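Local coordinates for protein Cif-like 1 (Burkholderia cenocepacia, PDB 7JQY) that probably hydrolyses epoxides, as a Cif-like member of the alpha/beta hydrolase fold that assembles as an octamer, at residues P14-P19 with S204-A209; Y62-V67 with W285-N290; G152-D157 with A267-L272; A129-A134 with T236-F241. The protein carries 1 engineered substitution. All coordinates share one frame; numbering follows the deposited sequence.

Contact 1. Residues P14-P19 with S204-A209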
loop_
_atom_site.group_PDB
_atom_site.type_symbol
_atom_site.label_atom_id
_atom_site.label_comp_id
_atom_site.label_asym_id
_atom_site.label_seq_id
_atom_site.Cartn_x
_atom_site.Cartn_y
_atom_site.Cartn_z
ATOM N N PRO B 14 -32.109 4.671 -11.015
ATOM C CA PRO B 14 -31.906 5.391 -9.749
ATOM C C PRO B 14 -31.312 6.783 -9.959
ATOM O O PRO B 14 -30.417 6.982 -10.786
ATOM C CB PRO B 14 -30.943 4.483 -8.975
ATOM C CG PRO B 14 -31.160 3.105 -9.575
ATOM C CD PRO B 14 -31.434 3.358 -11.027
ATOM N N ALA B 15 -31.851 7.755 -9.219
ATOM C CA ALA B 15 -31.409 9.148 -9.246
ATOM C C ALA B 15 -30.674 9.491 -7.955
ATOM O O ALA B 15 -31.316 9.677 -6.911
ATOM C CB ALA B 15 -32.608 10.080 -9.438
ATOM N N PRO B 16 -29.346 9.597 -7.963
ATOM C CA PRO B 16 -28.607 9.835 -6.716
ATOM C C PRO B 16 -28.705 11.276 -6.230
ATOM O O PRO B 16 -29.042 12.196 -6.975
ATOM C CB PRO B 16 -27.158 9.495 -7.091
ATOM C CG PRO B 16 -27.074 9.781 -8.565
ATOM C CD PRO B 16 -28.446 9.418 -9.121
ATOM N N GLY B 17 -28.405 11.450 -4.940
ATOM C CA GLY B 17 -28.241 12.763 -4.337
ATOM C C GLY B 17 -29.469 13.242 -3.581
ATOM O O GLY B 17 -30.496 12.565 -3.470
ATOM N N LEU B 18 -29.334 14.450 -3.047
ATOM C CA LEU B 18 -30.435 15.111 -2.376
ATOM C C LEU B 18 -31.515 15.476 -3.393
ATOM O O LEU B 18 -31.213 15.745 -4.556
ATOM C CB LEU B 18 -29.955 16.386 -1.674
ATOM C CG LEU B 18 -28.870 16.278 -0.604
ATOM C CD1 LEU B 18 -28.346 17.664 -0.207
ATOM C CD2 LEU B 18 -29.406 15.532 0.607
ATOM N N PRO B 19 -32.781 15.481 -2.982
ATOM C CA PRO B 19 -33.845 15.928 -3.886
ATOM C C PRO B 19 -33.729 17.419 -4.175
ATOM O O PRO B 19 -33.155 18.188 -3.398
ATOM C CB PRO B 19 -35.132 15.600 -3.123
ATOM C CG PRO B 19 -34.718 15.566 -1.681
ATOM C CD PRO B 19 -33.294 15.096 -1.653
ATOM N N SER B 204 -28.344 3.764 -5.960
ATOM C CA SER B 204 -27.175 4.275 -6.656
ATOM C C SER B 204 -25.966 4.127 -5.751
ATOM O O SER B 204 -26.059 4.346 -4.539
ATOM C CB SER B 204 -27.365 5.739 -7.047
ATOM O OG SER B 204 -26.115 6.368 -7.293
ATOM N N ASN B 205 -24.845 3.708 -6.344
ATOM C CA ASN B 205 -23.608 3.579 -5.586
ATOM C C ASN B 205 -23.201 4.904 -4.960
ATOM O O ASN B 205 -22.633 4.925 -3.862
ATOM C CB ASN B 205 -22.473 3.095 -6.488
ATOM C CG ASN B 205 -22.618 1.655 -6.898
ATOM O OD1 ASN B 205 -23.334 0.875 -6.265
ATOM N ND2 ASN B 205 -21.919 1.282 -7.961
ATOM N N ASP B 206 -23.465 6.018 -5.647
ATOM C CA ASP B 206 -23.058 7.308 -5.107
ATOM C C ASP B 206 -23.772 7.613 -3.801
ATOM O O ASP B 206 -23.182 8.226 -2.910
ATOM C CB ASP B 206 -23.329 8.424 -6.114
ATOM C CG ASP B 206 -22.575 8.238 -7.415
ATOM O OD1 ASP B 206 -21.653 7.389 -7.472
ATOM O OD2 ASP B 206 -22.926 8.936 -8.387
ATOM N N ASP B 207 -25.017 7.152 -3.645
ATOM C CA ASP B 207 -25.737 7.407 -2.399
ATOM C C ASP B 207 -25.160 6.579 -1.255
ATOM O O ASP B 207 -24.933 7.097 -0.157
ATOM C CB ASP B 207 -27.223 7.086 -2.573
ATOM C CG ASP B 207 -28.001 8.216 -3.202
ATOM O OD1 ASP B 207 -27.606 9.398 -3.038
ATOM O OD2 ASP B 207 -29.022 7.910 -3.852
ATOM N N ILE B 208 -24.924 5.282 -1.492
ATOM C CA ILE B 208 -24.361 4.437 -0.440
ATOM C C ILE B 208 -22.955 4.909 -0.065
ATOM O O ILE B 208 -22.564 4.855 1.108
ATOM C CB ILE B 208 -24.376 2.956 -0.874
ATOM C CG1 ILE B 208 -25.767 2.553 -1.390
ATOM C CG2 ILE B 208 -23.983 2.050 0.288
ATOM C CD1 ILE B 208 -25.762 1.307 -2.243
ATOM N N ALA B 209 -22.195 5.425 -1.035
ATOM C CA ALA B 209 -20.837 5.894 -0.754
ATOM C C ALA B 209 -20.829 7.079 0.209
ATOM O O ALA B 209 -19.842 7.296 0.917
ATOM C CB ALA B 209 -20.126 6.264 -2.057
HETATM O O HOH W 1 -31.040 9.606 -3.417
#
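D207 and G17 meet where an extended, proline-rich segment runs past the first turn of helix 205-215. The carboxylate leans out from the helix with CG beside its own backbone N. Its OD1 takes the amide of G17 on the syn side, 20° out of the carboxylate plane, with G17 N to D207 OD1 at 2.9 Å and a fairly straight N-H...O angle of 162°. The other oxygen faces the backbone just before: D207 OD2 lies 3.5 Å from P16 CA. A water completes this link, donating to D207 OD2 at 2.7 Å and to G17 O at 3.0 Å, which ties both peptide groups of the glycine to one acid. OD1 is shared with the hydroxyl of Y62, while R65 offers OD2 only a long, weak ion pair.

Beside this polar grip the proline rings lie against the start of the helix. P16 turns CB toward S204, with P16 CB 3.3 Å from S204 OG, and the same carbon reaches D206 CB at 4.1 Å. The serine hydroxyl, anti to the backbone N (chi1 160°), is turned back to its own helix, where S204 OG accepts from D206 N at 3.1 Å. P14 comes in more loosely, its CB pointing at S204, and also packs on R28 of a second subunit. G17 has a positive phi, a backbone shape that favours glycine. S204 thus N-caps helix 205-215; separately, D207 and G17 fasten the N-terminal segment to its first turn, in the helical region between strands 140-146 and 250-255 where alpha/beta hydrolases commonly carry their cap.

Contact 2. Residues Y62-V67 with W285-N290; sequences YTWRHV and WLPDEN
R65 meets D288 end-on, both terminal nitrogens of the guanidinium converging on one carboxylate oxygen. R65 NH1 to D288 OD1 is 3.0 Å and R65 NH2 to D288 OD1 is 2.9 Å, the second using the anti lone pair; the oxygen lies close to the guanidinium plane, although that plane and the carboxylate are 41° apart. Y211 OH also bonds to OD1, so three bonds from two residues hold this buried oxygen. The second oxygen has its main partner in Y195 OH, and T63 OG1 lies 3.1 Å from D288 OD2, at most a weak bond.

R65 NH1 donates to Y62 O at 2.9 Å from above the carbonyl plane, while R65 N bonds to the same oxygen from the opposite face. With CG between backbone N and carbonyl carbon (chi1 63°), the chain then runs extended to NE across the Y62 ring, and Y62 CE2 sits over one face of the guanidinium. A water accepts weakly from R65 NH2 and H66 NE2 and donates to D288 O. On the helix, W285 N is met by E289 OE2 at 2.9 Å, and E289 OE1 takes the amides of G283, H200 and V201.

P287 supplies the apolar part: its CB touches T63 O at 3.1 Å and its CG makes an off-centre CH-pi contact with the six-membered ring of W64, P287 CG 3.7 Å from W64 CZ3. D288 joins short helix 286-289 to helices 187-198 and 205-215 through Y195 and Y211, while W64 and P287 rest on strand 117-122 and V67 on helix 291-303.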
loop_
_atom_site.group_PDB
_atom_site.type_symbol
_atom_site.label_atom_id
_atom_site.label_comp_id
_atom_site.label_asym_id
_atom_site.label_seq_id
_atom_site.Cartn_x
_atom_site.Cartn_y
_atom_site.Cartn_z
ATOM N N TYR B 62 -28.336 11.459 6.397
ATOM C CA TYR B 62 -28.569 11.505 4.957
ATOM C C TYR B 62 -29.595 10.473 4.498
ATOM O O TYR B 62 -30.136 10.599 3.394
ATOM C CB TYR B 62 -27.229 11.311 4.235
ATOM C CG TYR B 62 -27.267 11.351 2.712
ATOM C CD1 TYR B 62 -27.291 12.560 2.024
ATOM C CD2 TYR B 62 -27.246 10.174 1.964
ATOM C CE1 TYR B 62 -27.302 12.596 0.627
ATOM C CE2 TYR B 62 -27.252 10.201 0.579
ATOM C CZ TYR B 62 -27.285 11.414 -0.088
ATOM O OH TYR B 62 -27.297 11.438 -1.467
ATOM N N THR B 63 -29.876 9.452 5.313
ATOM C CA THR B 63 -30.842 8.446 4.898
ATOM C C THR B 63 -32.269 8.986 4.848
ATOM O O THR B 63 -33.105 8.411 4.146
ATOM C CB THR B 63 -30.754 7.212 5.809
ATOM O OG1 THR B 63 -31.401 6.112 5.168
ATOM C CG2 THR B 63 -31.411 7.451 7.157
ATOM N N TRP B 64 -32.552 10.095 5.524
ATOM C CA TRP B 64 -33.874 10.706 5.555
ATOM C C TRP B 64 -34.063 11.759 4.474
ATOM O O TRP B 64 -35.034 12.519 4.534
ATOM C CB TRP B 64 -34.137 11.331 6.929
ATOM C CG TRP B 64 -33.943 10.363 8.057
ATOM C CD1 TRP B 64 -32.893 10.309 8.911
ATOM C CD2 TRP B 64 -34.821 9.299 8.433
ATOM N NE1 TRP B 64 -33.058 9.289 9.808
ATOM C CE2 TRP B 64 -34.237 8.649 9.537
ATOM C CE3 TRP B 64 -36.048 8.830 7.945
ATOM C CZ2 TRP B 64 -34.834 7.551 10.164
ATOM C CZ3 TRP B 64 -36.645 7.736 8.573
ATOM C CH2 TRP B 64 -36.036 7.111 9.664
ATOM N N ARG B 65 -33.159 11.815 3.493
ATOM C CA ARG B 65 -33.145 12.923 2.542
ATOM C C ARG B 65 -34.442 13.038 1.751
ATOM O O ARG B 65 -34.845 14.152 1.391
ATOM C CB ARG B 65 -31.969 12.766 1.587
ATOM C CG ARG B 65 -32.048 11.527 0.730
ATOM C CD ARG B 65 -30.698 11.194 0.144
ATOM N NE ARG B 65 -30.745 9.948 -0.607
ATOM C CZ ARG B 65 -30.592 8.750 -0.064
ATOM N NH1 ARG B 65 -30.377 8.638 1.246
ATOM N NH2 ARG B 65 -30.660 7.665 -0.837
ATOM N N HIS B 66 -35.114 11.915 1.481
ATOM C CA HIS B 66 -36.346 11.929 0.711
ATOM C C HIS B 66 -37.582 12.021 1.582
ATOM O O HIS B 66 -38.686 12.147 1.046
ATOM C CB HIS B 66 -36.458 10.666 -0.155
ATOM C CG HIS B 66 -35.382 10.546 -1.187
ATOM N ND1 HIS B 66 -35.217 11.469 -2.197
ATOM C CD2 HIS B 66 -34.414 9.613 -1.363
ATOM C CE1 HIS B 66 -34.193 11.109 -2.952
ATOM N NE2 HIS B 66 -33.691 9.985 -2.469
ATOM N N VAL B 67 -37.419 11.997 2.902
ATOM C CA VAL B 67 -38.537 12.081 3.827
ATOM C C VAL B 67 -38.660 13.471 4.445
ATOM O O VAL B 67 -39.768 13.987 4.586
ATOM C CB VAL B 67 -38.389 10.993 4.912
ATOM C CG1 VAL B 67 -39.397 11.205 6.029
ATOM C CG2 VAL B 67 -38.578 9.602 4.295
ATOM N N TRP B 285 -33.943 -1.240 3.742
ATOM C CA TRP B 285 -33.634 0.190 3.893
ATOM C C TRP B 285 -34.829 1.029 3.452
ATOM O O TRP B 285 -34.831 1.619 2.372
ATOM C CB TRP B 285 -32.376 0.562 3.087
ATOM C CG TRP B 285 -31.261 -0.441 3.193
ATOM C CD1 TRP B 285 -30.902 -1.377 2.257
ATOM C CD2 TRP B 285 -30.350 -0.598 4.290
ATOM N NE1 TRP B 285 -29.824 -2.099 2.708
ATOM C CE2 TRP B 285 -29.467 -1.643 3.951
ATOM C CE3 TRP B 285 -30.194 0.048 5.524
ATOM C CZ2 TRP B 285 -28.447 -2.072 4.810
ATOM C CZ3 TRP B 285 -29.180 -0.376 6.375
ATOM C CH2 TRP B 285 -28.322 -1.432 6.014
ATOM N N LEU B 286 -35.827 1.125 4.325
ATOM C CA LEU B 286 -37.070 1.798 3.955
ATOM C C LEU B 286 -36.866 3.231 3.483
ATOM O O LEU B 286 -37.411 3.583 2.422
ATOM C CB LEU B 286 -38.067 1.723 5.119
ATOM C CG LEU B 286 -39.344 0.943 4.794
ATOM C CD1 LEU B 286 -40.317 1.018 5.962
ATOM C CD2 LEU B 286 -39.994 1.457 3.510
ATOM N N PRO B 287 -36.127 4.101 4.191
ATOM C CA PRO B 287 -35.951 5.476 3.684
ATOM C C PRO B 287 -35.222 5.550 2.351
ATOM O O PRO B 287 -35.478 6.476 1.572
ATOM C CB PRO B 287 -35.161 6.170 4.804
ATOM C CG PRO B 287 -35.431 5.361 6.023
ATOM C CD PRO B 287 -35.530 3.940 5.530
ATOM N N ASP B 288 -34.296 4.630 2.069
ATOM C CA ASP B 288 -33.618 4.640 0.773
ATOM C C ASP B 288 -34.477 4.029 -0.324
ATOM O O ASP B 288 -34.492 4.529 -1.456
ATOM C CB ASP B 288 -32.290 3.884 0.851
ATOM C CG ASP B 288 -31.269 4.583 1.721
ATOM O OD1 ASP B 288 -30.720 5.626 1.285
ATOM O OD2 ASP B 288 -31.016 4.088 2.838
ATOM N N GLU B 289 -35.176 2.935 -0.021
ATOM C CA GLU B 289 -35.800 2.131 -1.063
ATOM C C GLU B 289 -37.192 2.618 -1.436
ATOM O O GLU B 289 -37.513 2.719 -2.621
ATOM C CB GLU B 289 -35.866 0.672 -0.625
ATOM C CG GLU B 289 -34.523 0.005 -0.504
ATOM C CD GLU B 289 -34.657 -1.459 -0.158
ATOM O OE1 GLU B 289 -35.315 -2.204 -0.934
ATOM O OE2 GLU B 289 -34.110 -1.853 0.894
ATOM N N ASN B 290 -38.028 2.915 -0.443
ATOM C CA ASN B 290 -39.423 3.292 -0.677
ATOM C C ASN B 290 -39.802 4.445 0.239
ATOM O O ASN B 290 -40.628 4.296 1.150
ATOM C CB ASN B 290 -40.346 2.089 -0.460
ATOM C CG ASN B 290 -41.659 2.218 -1.199
ATOM O OD1 ASN B 290 -42.012 3.293 -1.689
ATOM N ND2 ASN B 290 -42.395 1.124 -1.275
HETATM O O HOH W 2 -32.554 6.860 -2.712
#

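Contact 3. Residues G152-D157 with A267-L272; sequences GTRIWD and ARELAL
The carboxylate of E269 is the flat group at the centre of this contact, and R154 N lies in its plane. T153 CB and R154 CG stand on opposite sides of that plane, T153 CB 3.3 Å from E269 OE1 and R154 CG equally close to the same oxygen. The R154 guanidinium is turned 51° away from it and its charged atoms do not touch the acid. At the far side of the helix start, W156 has D157 OD2 in plane at its ring edge, F231 against it edge-to-face and E235 bonded to NE1.

Extended beyond CG, E269 reaches the first turn of helix 154-161, and its OE2 uses the syn lone pair to accept from R154 N at 3.0 Å (159°). A weaker bond runs from R154 N to E269 OE1 at 3.3 Å. T153 serves as N-cap through T153 OG1, which receives W156 N at 3.2 Å and also bonds to V150 O. Its methyl, T153 CG2, packs crosswise on L270 CD2 at 3.6 Å.

A negative group set against the amino end of a helix probably gains from the positive pole there, so E269 may be stabilised as carboxylate by backbone amide and helix end more than by arginine charge.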
loop_
_atom_site.group_PDB
_atom_site.type_symbol
_atom_site.label_atom_id
_atom_site.label_comp_id
_atom_site.label_asym_id
_atom_site.label_seq_id
_atom_site.Cartn_x
_atom_site.Cartn_y
_atom_site.Cartn_z
ATOM N N GLY B 152 -34.270 -7.460 23.380
ATOM C CA GLY B 152 -35.200 -7.851 24.409
ATOM C C GLY B 152 -36.466 -8.503 23.891
ATOM O O GLY B 152 -37.092 -9.279 24.623
ATOM N N THR B 153 -36.859 -8.213 22.654
ATOM C CA THR B 153 -38.055 -8.836 22.118
ATOM C C THR B 153 -37.751 -10.275 21.705
ATOM O O THR B 153 -36.596 -10.664 21.530
ATOM C CB THR B 153 -38.594 -8.030 20.928
ATOM O OG1 THR B 153 -37.641 -8.035 19.854
ATOM C CG2 THR B 153 -38.874 -6.601 21.352
ATOM N N ARG B 154 -38.809 -11.073 21.524
ATOM C CA ARG B 154 -38.557 -12.454 21.121
ATOM C C ARG B 154 -38.193 -12.529 19.648
ATOM O O ARG B 154 -37.411 -13.399 19.256
ATOM C CB ARG B 154 -39.744 -13.364 21.440
ATOM C CG ARG B 154 -41.119 -12.794 21.186
ATOM C CD ARG B 154 -42.130 -13.495 22.081
ATOM N NE ARG B 154 -43.421 -13.666 21.428
ATOM C CZ ARG B 154 -43.740 -14.711 20.670
ATOM N NH1 ARG B 154 -44.943 -14.788 20.115
ATOM N NH2 ARG B 154 -42.854 -15.677 20.460
ATOM N N ILE B 155 -38.654 -11.569 18.844
ATOM C CA ILE B 155 -38.164 -11.483 17.473
ATOM C C ILE B 155 -36.656 -11.286 17.479
ATOM O O ILE B 155 -35.930 -11.890 16.680
ATOM C CB ILE B 155 -38.871 -10.339 16.719
ATOM C CG1 ILE B 155 -40.388 -10.505 16.779
ATOM C CG2 ILE B 155 -38.389 -10.264 15.282
ATOM C CD1 ILE B 155 -40.923 -11.670 15.936
ATOM N N TRP B 156 -36.159 -10.467 18.408
ATOM C CA TRP B 156 -34.717 -10.289 18.550
ATOM C C TRP B 156 -34.052 -11.572 19.037
ATOM O O TRP B 156 -33.019 -11.994 18.501
ATOM C CB TRP B 156 -34.432 -9.121 19.503
ATOM C CG TRP B 156 -32.991 -8.957 19.882
ATOM C CD1 TRP B 156 -32.328 -9.594 20.892
ATOM C CD2 TRP B 156 -32.038 -8.074 19.271
ATOM N NE1 TRP B 156 -31.019 -9.173 20.943
ATOM C CE2 TRP B 156 -30.815 -8.239 19.958
ATOM C CE3 TRP B 156 -32.100 -7.161 18.213
ATOM C CZ2 TRP B 156 -29.660 -7.526 19.614
ATOM C CZ3 TRP B 156 -30.952 -6.453 17.875
ATOM C CH2 TRP B 156 -29.751 -6.640 18.572
ATOM N N ASP B 157 -34.633 -12.206 20.059
ATOM C CA ASP B 157 -34.010 -13.397 20.634
ATOM C C ASP B 157 -34.082 -14.589 19.693
ATOM O O ASP B 157 -33.197 -15.452 19.729
ATOM C CB ASP B 157 -34.648 -13.735 21.984
ATOM C CG ASP B 157 -34.247 -12.745 23.076
ATOM O OD1 ASP B 157 -35.145 -12.215 23.763
ATOM O OD2 ASP B 157 -33.033 -12.478 23.233
ATOM N N ALA B 267 -43.202 -4.910 17.703
ATOM C CA ALA B 267 -43.707 -3.707 18.353
ATOM C C ALA B 267 -44.819 -4.023 19.342
ATOM O O ALA B 267 -44.987 -3.300 20.334
ATOM C CB ALA B 267 -44.208 -2.714 17.306
ATOM N N ARG B 268 -45.589 -5.088 19.093
ATOM C CA ARG B 268 -46.706 -5.401 19.974
ATOM C C ARG B 268 -46.250 -5.957 21.309
ATOM O O ARG B 268 -47.038 -5.958 22.260
ATOM C CB ARG B 268 -47.649 -6.394 19.304
ATOM C CG ARG B 268 -48.487 -5.795 18.207
ATOM C CD ARG B 268 -49.543 -6.777 17.784
ATOM N NE ARG B 268 -50.411 -6.237 16.749
ATOM C CZ ARG B 268 -50.639 -6.845 15.591
ATOM N NH1 ARG B 268 -50.056 -8.013 15.328
ATOM N NH2 ARG B 268 -51.447 -6.284 14.699
ATOM N N GLU B 269 -44.997 -6.400 21.419
ATOM C CA GLU B 269 -44.462 -6.735 22.732
ATOM C C GLU B 269 -44.048 -5.504 23.522
ATOM O O GLU B 269 -43.829 -5.619 24.735
ATOM C CB GLU B 269 -43.243 -7.659 22.624
ATOM C CG GLU B 269 -43.178 -8.526 21.391
ATOM C CD GLU B 269 -41.878 -9.314 21.327
ATOM O OE1 GLU B 269 -41.422 -9.636 20.203
ATOM O OE2 GLU B 269 -41.305 -9.599 22.402
ATOM N N LEU B 270 -43.976 -4.331 22.881
ATOM C CA LEU B 270 -43.441 -3.133 23.516
ATOM C C LEU B 270 -44.486 -2.086 23.839
ATOM O O LEU B 270 -44.249 -1.252 24.715
ATOM C CB LEU B 270 -42.402 -2.461 22.604
ATOM C CG LEU B 270 -41.346 -3.288 21.880
ATOM C CD1 LEU B 270 -40.765 -2.495 20.737
ATOM C CD2 LEU B 270 -40.258 -3.646 22.830
ATOM N N ALA B 271 -45.624 -2.098 23.151
ATOM C CA ALA B 271 -46.599 -1.029 23.282
ATOM C C ALA B 271 -48.006 -1.597 23.162
ATOM O O ALA B 271 -48.224 -2.653 22.567
ATOM C CB ALA B 271 -46.369 0.066 22.233
ATOM N N LEU B 272 -48.960 -0.874 23.744
ATOM C CA LEU B 272 -50.357 -1.283 23.745
ATOM C C LEU B 272 -51.106 -0.840 22.500
ATOM O O LEU B 272 -51.962 -1.581 22.004
ATOM C CB LEU B 272 -51.058 -0.713 24.981
ATOM C CG LEU B 272 -50.330 -0.913 26.310
ATOM C CD1 LEU B 272 -50.625 0.233 27.273
ATOM C CD2 LEU B 272 -50.726 -2.248 26.929
#

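Contact 4. Residues A129-A134 with T236-F241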
loop_
_atom_site.group_PDB
_atom_site.type_symbol
_atom_site.label_atom_id
_atom_site.label_comp_id
_atom_site.label_asym_id
_atom_site.label_seq_id
_atom_site.Cartn_x
_atom_site.Cartn_y
_atom_site.Cartn_z
ATOM N N ALA B 129 -34.692 5.302 19.846
ATOM C CA ALA B 129 -36.034 5.876 19.885
ATOM C C ALA B 129 -36.918 5.149 20.893
ATOM O O ALA B 129 -37.698 5.782 21.613
ATOM C CB ALA B 129 -36.669 5.848 18.495
ATOM N N TYR B 130 -36.806 3.818 20.965
ATOM C CA TYR B 130 -37.589 3.080 21.949
ATOM C C TYR B 130 -37.157 3.428 23.366
ATOM O O TYR B 130 -37.999 3.671 24.239
ATOM C CB TYR B 130 -37.466 1.571 21.715
ATOM C CG TYR B 130 -38.028 0.774 22.872
ATOM C CD1 TYR B 130 -39.398 0.720 23.101
ATOM C CD2 TYR B 130 -37.189 0.102 23.754
ATOM C CE1 TYR B 130 -39.919 0.002 24.168
ATOM C CE2 TYR B 130 -37.696 -0.609 24.821
ATOM C CZ TYR B 130 -39.062 -0.656 25.024
ATOM O OH TYR B 130 -39.567 -1.364 26.088
ATOM N N ALA B 131 -35.843 3.467 23.609
ATOM C CA ALA B 131 -35.334 3.830 24.930
ATOM C C ALA B 131 -35.733 5.247 25.309
ATOM O O ALA B 131 -35.932 5.537 26.491
ATOM C CB ALA B 131 -33.814 3.675 24.975
ATOM N N TYR B 132 -35.870 6.131 24.323
ATOM C CA TYR B 132 -36.390 7.466 24.592
ATOM C C TYR B 132 -37.822 7.386 25.105
ATOM O O TYR B 132 -38.153 7.964 26.147
ATOM C CB TYR B 132 -36.315 8.312 23.315
ATOM C CG TYR B 132 -36.390 9.825 23.493
ATOM C CD1 TYR B 132 -37.202 10.410 24.468
ATOM C CD2 TYR B 132 -35.659 10.668 22.664
ATOM C CE1 TYR B 132 -37.269 11.788 24.617
ATOM C CE2 TYR B 132 -35.722 12.043 22.805
ATOM C CZ TYR B 132 -36.524 12.596 23.781
ATOM O OH TYR B 132 -36.581 13.965 23.903
ATOM N N ALA B 133 -38.679 6.634 24.402
ATOM C CA ALA B 133 -40.075 6.524 24.811
ATOM C C ALA B 133 -40.220 5.780 26.130
ATOM O O ALA B 133 -41.113 6.097 26.921
ATOM C CB ALA B 133 -40.890 5.831 23.722
ATOM N N ALA B 134 -39.344 4.811 26.399
ATOM C CA ALA B 134 -39.464 4.052 27.639
ATOM C C ALA B 134 -39.073 4.899 28.842
ATOM O O ALA B 134 -39.685 4.783 29.911
ATOM C CB ALA B 134 -38.604 2.790 27.575
ATOM N N THR B 236 -30.147 -6.504 28.653
ATOM C CA THR B 236 -30.542 -6.407 30.054
ATOM C C THR B 236 -31.407 -5.178 30.294
ATOM O O THR B 236 -32.455 -5.256 30.945
ATOM C CB THR B 236 -29.292 -6.349 30.940
ATOM O OG1 THR B 236 -28.348 -7.338 30.512
ATOM C CG2 THR B 236 -29.639 -6.572 32.398
ATOM N N ARG B 237 -30.985 -4.026 29.766
ATOM C CA ARG B 237 -31.713 -2.795 30.047
ATOM C C ARG B 237 -33.086 -2.797 29.386
ATOM O O ARG B 237 -34.079 -2.394 30.006
ATOM C CB ARG B 237 -30.879 -1.585 29.607
ATOM C CG ARG B 237 -31.494 -0.260 29.984
ATOM C CD ARG B 237 -31.340 0.004 31.469
ATOM N NE ARG B 237 -31.915 1.288 31.846
ATOM C CZ ARG B 237 -31.207 2.406 31.976
ATOM N NH1 ARG B 237 -29.896 2.387 31.763
ATOM N NH2 ARG B 237 -31.804 3.540 32.324
ATOM N N PHE B 238 -33.174 -3.302 28.151
ATOM C CA PHE B 238 -34.436 -3.248 27.412
ATOM C C PHE B 238 -35.467 -4.223 27.968
ATOM O O PHE B 238 -36.666 -3.917 27.994
ATOM C CB PHE B 238 -34.194 -3.545 25.931
ATOM C CG PHE B 238 -33.783 -2.352 25.137
ATOM C CD1 PHE B 238 -33.044 -1.332 25.725
ATOM C CD2 PHE B 238 -34.144 -2.241 23.806
ATOM C CE1 PHE B 238 -32.668 -0.227 24.997
ATOM C CE2 PHE B 238 -33.772 -1.139 23.068
ATOM C CZ PHE B 238 -33.029 -0.127 23.661
ATOM N N LYS B 239 -35.015 -5.392 28.425
ATOM C CA LYS B 239 -35.921 -6.366 29.029
ATOM C C LYS B 239 -36.634 -5.761 30.231
ATOM O O LYS B 239 -37.809 -6.052 30.489
ATOM C CB LYS B 239 -35.113 -7.599 29.455
ATOM C CG LYS B 239 -34.551 -8.425 28.305
ATOM C CD LYS B 239 -33.476 -9.423 28.763
ATOM C CE LYS B 239 -33.596 -10.839 28.234
ATOM N NZ LYS B 239 -32.199 -11.362 28.038
ATOM N N ALA B 240 -35.914 -4.940 30.993
ATOM C CA ALA B 240 -36.523 -4.185 32.080
ATOM C C ALA B 240 -37.491 -3.134 31.556
ATOM O O ALA B 240 -38.552 -2.905 32.150
ATOM C CB ALA B 240 -35.435 -3.540 32.945
ATOM N N PHE B 241 -37.152 -2.484 30.440
ATOM C CA PHE B 241 -38.038 -1.470 29.876
ATOM C C PHE B 241 -39.388 -2.059 29.466
ATOM O O PHE B 241 -40.418 -1.378 29.547
ATOM C CB PHE B 241 -37.384 -0.815 28.651
ATOM C CG PHE B 241 -36.311 0.211 28.969
ATOM C CD1 PHE B 241 -36.263 0.852 30.206
ATOM C CD2 PHE B 241 -35.358 0.542 28.010
ATOM C CE1 PHE B 241 -35.280 1.800 30.475
ATOM C CE2 PHE B 241 -34.368 1.484 28.269
ATOM C CZ PHE B 241 -34.329 2.118 29.503
#
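Y130 pushes the CD2 side of its ring over one face of F238, an edge-to-face pair with centroids 5.3 Å apart and planes at 61°. Closest are Y130 CD2 and F238 CE2, at 3.7 Å. A chi1 of 168° sends the tyrosine CG away from the backbone N; the ring slides past both phenylalanines in the opposite direction, and Y130 OH comes to F241 CB at 3.4 Å.

A131 CB is a low knob set between the two phenylalanine rings, 4.1 Å from F238 CE1 and 4.0 Å from F241 CE2. Helix 124-135, which carries these alanines, follows strand 117-122, the place of the nucleophile-elbow helix in the alpha/beta hydrolase fold; against helix 231-241, the axes of segments 129-134 and 236-241 cross at 46° and approach to 10.8 Å. Between the two helices the F241 ring is laid over A134, whose small side chain leaves room for it: the methyl sits over the face in a CH-pi contact, A134 CB to F241 CG 3.7 Å, while R237 O lies over the opposite face. F238 reaches on to M127 and K98, and the Y130 ring is walled further by M145, M242 and L246.

From the N terminus, contact 1 opens first, at residues 14-19, and closes at 204-209, fastening the leading loop to helix 205-215. Contact 2 opens at 62-67 and closes last, at 285-290, joining the loop after strand 50-54 to short helix 286-289, so its loop spans most of the alpha/beta hydrolase fold. Contact 4 then ties helix 124-135 to helix 231-241, and contact 3 the start of helix 154-161 to the end region of helix 262-268; they cross each other, and both fall within the span of contact 2, while contact 1 crosses all three. Contacts 1 and 2 touch through D207 and Y62, contacts 3 and 4 through L270 and Y130.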